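Local coordinates for protein putative TetR-family transcriptional regulator (Rhodococcus sp., PDB 2G3B) that probably binds regulatory DNA through an N-terminal helix-turn-helix and acts as a dimeric transcriptional repressor, at residues E160-R165 and K169-E174. Numbering follows the deposited sequence.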
ATOM      1  N   GLU A 160       1.025   3.313  -4.609  1.00 30.74           N
ATOM      2  CA  GLU A 160       0.692   3.123  -3.205  1.00 33.25           C
ATOM      3  C   GLU A 160       1.598   2.075  -2.524  1.00 31.55           C
ATOM      4  O   GLU A 160       2.029   2.261  -1.409  1.00 30.05           O
ATOM      5  CB  GLU A 160      -0.791   2.675  -3.101  1.00 32.41           C
ATOM      6  CG  GLU A 160      -1.778   3.869  -3.279  1.00 34.61           C
ATOM      7  CD  GLU A 160      -3.188   3.490  -2.802  1.00 39.30           C
ATOM      8  OE1 GLU A 160      -3.340   2.990  -1.658  1.00 48.86           O
ATOM      9  OE2 GLU A 160      -4.147   3.676  -3.556  1.00 44.86           O
ATOM     10  N   GLY A 161       1.855   0.968  -3.206  1.00 28.82           N
ATOM     11  CA  GLY A 161       2.752  -0.064  -2.646  1.00 28.86           C
ATOM     12  C   GLY A 161       4.178   0.444  -2.476  1.00 29.31           C
ATOM     13  O   GLY A 161       4.810   0.174  -1.428  1.00 29.19           O
ATOM     14  N   LEU A 162       4.701   1.143  -3.485  1.00 26.67           N
ATOM     15  CA  LEU A 162       6.037   1.719  -3.343  1.00 29.59           C
ATOM     16  C   LEU A 162       6.067   2.743  -2.235  1.00 29.32           C
ATOM     17  O   LEU A 162       7.040   2.791  -1.493  1.00 30.56           O
ATOM     18  CB  LEU A 162       6.495   2.399  -4.637  1.00 30.13           C
ATOM     19  CG  LEU A 162       6.835   1.389  -5.765  1.00 30.32           C
ATOM     20  CD1 LEU A 162       7.013   2.103  -7.096  1.00 30.29           C
ATOM     21  CD2 LEU A 162       8.107   0.597  -5.415  1.00 27.66           C
ATOM     22  N   SER A 163       5.032   3.594  -2.178  1.00 29.27           N
ATOM     23  CA  SER A 163       4.958   4.641  -1.131  1.00 29.95           C
ATOM     24  C   SER A 163       4.932   4.045   0.280  1.00 30.09           C
ATOM     25  O   SER A 163       5.565   4.584   1.189  1.00 29.80           O
ATOM     26  CB  SER A 163       3.730   5.522  -1.326  1.00 29.86           C
ATOM     27  OG  SER A 163       3.860   6.196  -2.602  1.00 33.51           O
ATOM     28  N   GLY A 164       4.244   2.913   0.440  1.00 29.14           N
ATOM     29  CA  GLY A 164       4.198   2.248   1.759  1.00 30.75           C
ATOM     30  C   GLY A 164       5.600   1.853   2.206  1.00 31.28           C
ATOM     31  O   GLY A 164       5.943   1.988   3.390  1.00 33.09           O
ATOM     32  N   ARG A 165       6.418   1.324   1.288  1.00 30.39           N
ATOM     33  CA  ARG A 165       7.799   0.950   1.614  1.00 29.92           C
ATOM     34  C   ARG A 165       8.694   2.167   1.823  1.00 30.88           C
ATOM     35  O   ARG A 165       9.575   2.198   2.694  1.00 30.55           O
ATOM     36  CB  ARG A 165       8.338   0.119   0.437  1.00 29.99           C
ATOM     37  CG  ARG A 165       7.656  -1.276   0.351  1.00 28.51           C
ATOM     38  CD  ARG A 165       8.527  -2.216  -0.477  1.00 28.32           C
ATOM     39  NE  ARG A 165       7.767  -3.470  -0.726  1.00 26.21           N
ATOM     40  CZ  ARG A 165       7.980  -4.265  -1.766  1.00 26.94           C
ATOM     41  NH1 ARG A 165       8.911  -3.911  -2.661  1.00 31.52           N
ATOM     42  NH2 ARG A 165       7.268  -5.393  -1.899  1.00 25.71           N
ATOM     43  N   LYS A 169      11.083   3.805   5.244  1.00 33.88           N
ATOM     44  CA  LYS A 169      12.485   3.897   4.830  1.00 32.14           C
ATOM     45  C   LYS A 169      13.074   2.613   4.289  1.00 32.14           C
ATOM     46  O   LYS A 169      14.275   2.410   4.377  1.00 30.94           O
ATOM     47  CB  LYS A 169      13.374   4.413   5.981  1.00 34.67           C
ATOM     48  CG  LYS A 169      12.815   5.656   6.691  1.00 37.49           C
ATOM     49  CD  LYS A 169      13.179   6.909   5.933  1.00 46.56           C
ATOM     50  CE  LYS A 169      12.827   8.181   6.723  1.00 53.74           C
ATOM     51  NZ  LYS A 169      14.023   8.843   7.442  1.00 56.85           N
ATOM     52  N   GLU A 170      12.226   1.754   3.738  1.00 32.06           N
ATOM     53  CA  GLU A 170      12.654   0.445   3.196  1.00 33.22           C
ATOM     54  C   GLU A 170      13.222   0.561   1.766  1.00 32.58           C
ATOM     55  O   GLU A 170      13.989  -0.298   1.297  1.00 32.60           O
ATOM     56  CB  GLU A 170      11.443  -0.496   3.163  1.00 32.59           C
ATOM     57  CG  GLU A 170      11.801  -1.902   2.873  1.00 32.79           C
ATOM     58  CD  GLU A 170      10.673  -2.804   3.195  1.00 35.00           C
ATOM     59  OE1 GLU A 170      10.226  -2.859   4.360  1.00 31.18           O
ATOM     60  OE2 GLU A 170      10.237  -3.500   2.290  1.00 33.65           O
ATOM     61  N   ILE A 171      12.784   1.604   1.064  1.00 31.83           N
ATOM     62  CA  ILE A 171      13.274   1.898  -0.243  1.00 31.94           C
ATOM     63  C   ILE A 171      13.543   3.417  -0.277  1.00 31.41           C
ATOM     64  O   ILE A 171      12.778   4.199   0.335  1.00 29.09           O
ATOM     65  CB  ILE A 171      12.214   1.455  -1.319  1.00 31.69           C
ATOM     66  CG1 ILE A 171      12.866   1.541  -2.713  1.00 32.73           C
ATOM     67  CG2 ILE A 171      10.941   2.297  -1.166  1.00 32.05           C
ATOM     68  CD1 ILE A 171      12.010   1.097  -3.925  1.00 34.06           C
ATOM     69  N   SER A 172      14.619   3.832  -0.967  1.00 31.77           N
ATOM     70  CA  SER A 172      14.975   5.246  -1.060  1.00 32.00           C
ATOM     71  C   SER A 172      14.045   5.945  -2.037  1.00 32.28           C
ATOM     72  O   SER A 172      13.452   5.304  -2.966  1.00 31.07           O
ATOM     73  CB  SER A 172      16.428   5.416  -1.565  1.00 33.32           C
ATOM     74  OG  SER A 172      16.532   4.847  -2.913  1.00 34.04           O
ATOM     75  N   THR A 173      13.986   7.270  -1.926  1.00 29.22           N
ATOM     76  CA  THR A 173      13.239   8.095  -2.852  1.00 30.21           C
ATOM     77  C   THR A 173      13.713   7.836  -4.315  1.00 32.44           C
ATOM     78  O   THR A 173      12.875   7.592  -5.215  1.00 29.83           O
ATOM     79  CB  THR A 173      13.422   9.611  -2.506  1.00 33.07           C
ATOM     80  OG1 THR A 173      13.068   9.791  -1.129  1.00 29.99           O
ATOM     81  CG2 THR A 173      12.489  10.482  -3.362  1.00 32.58           C
ATOM     82  N   GLU A 174      15.030   7.900  -4.529  1.00 31.60           N
ATOM     83  CA  GLU A 174      15.581   7.787  -5.890  1.00 33.33           C
ATOM     84  C   GLU A 174      15.326   6.380  -6.458  1.00 33.54           C
ATOM     85  O   GLU A 174      15.099   6.254  -7.675  1.00 32.34           O
ATOM     86  CB  GLU A 174      17.069   8.159  -5.926  1.00 34.71           C
ATOM     87  CG  GLU A 174      18.050   7.244  -5.168  1.00 37.48           C
ATOM     88  CD  GLU A 174      18.238   7.592  -3.650  1.00 42.10           C
ATOM     89  OE1 GLU A 174      17.426   8.367  -3.040  1.00 33.91           O
ATOM     90  OE2 GLU A 174      19.216   7.036  -3.087  1.00 42.77           O
TER
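Arg165 meets Glu170 and Ile171 in a helix-ending turn at the dimer interface, where the chain leaves helix 148-167 and doubles back toward helix 173-188. The backbone supplies the central bond: Glu170 N donates to Arg165 O over 2.9 Å, at an N-H...O angle of 151°. Lys169, at positive phi, is where the chain turns away from the helix.

Glu170 has CG anti to its own N (chi1 -169°) and runs extended across the arginine chain, bringing OE2 to 3.5 Å from Arg165 CD. The carboxylate and guanidinium planes differ by 21°, yet Glu170 OE2 sits well out of the guanidinium plane, 3.9 Å from Arg165 NE, leaving a long bridge of charge alone. Their stronger partners are salt bridges across the dimer: Arg165 NH2 with Glu160 of the second subunit, and Glu170 OE1 with Arg105 of the second subunit. Glu170 OE2 is also hydrogen-bonded to a glycerol, probably from the crystallisation liquor.

Closer to the backbone, Ile171 lays CG2 against Arg165 CB at 3.8 Å, and its CD1 reaches Leu162 CD2 at 4.2 Å. Next along the chain, Ser172 OG accepts the backbone N-H of Asp175, capping the start of helix 173-188.

Glu170 N to Arg165 O, with Lys169 N to Trp166 O and Lys169 as the C-prime residue, defines a Schellman motif, here joining the last two helices of a TetR-family C-terminal domain.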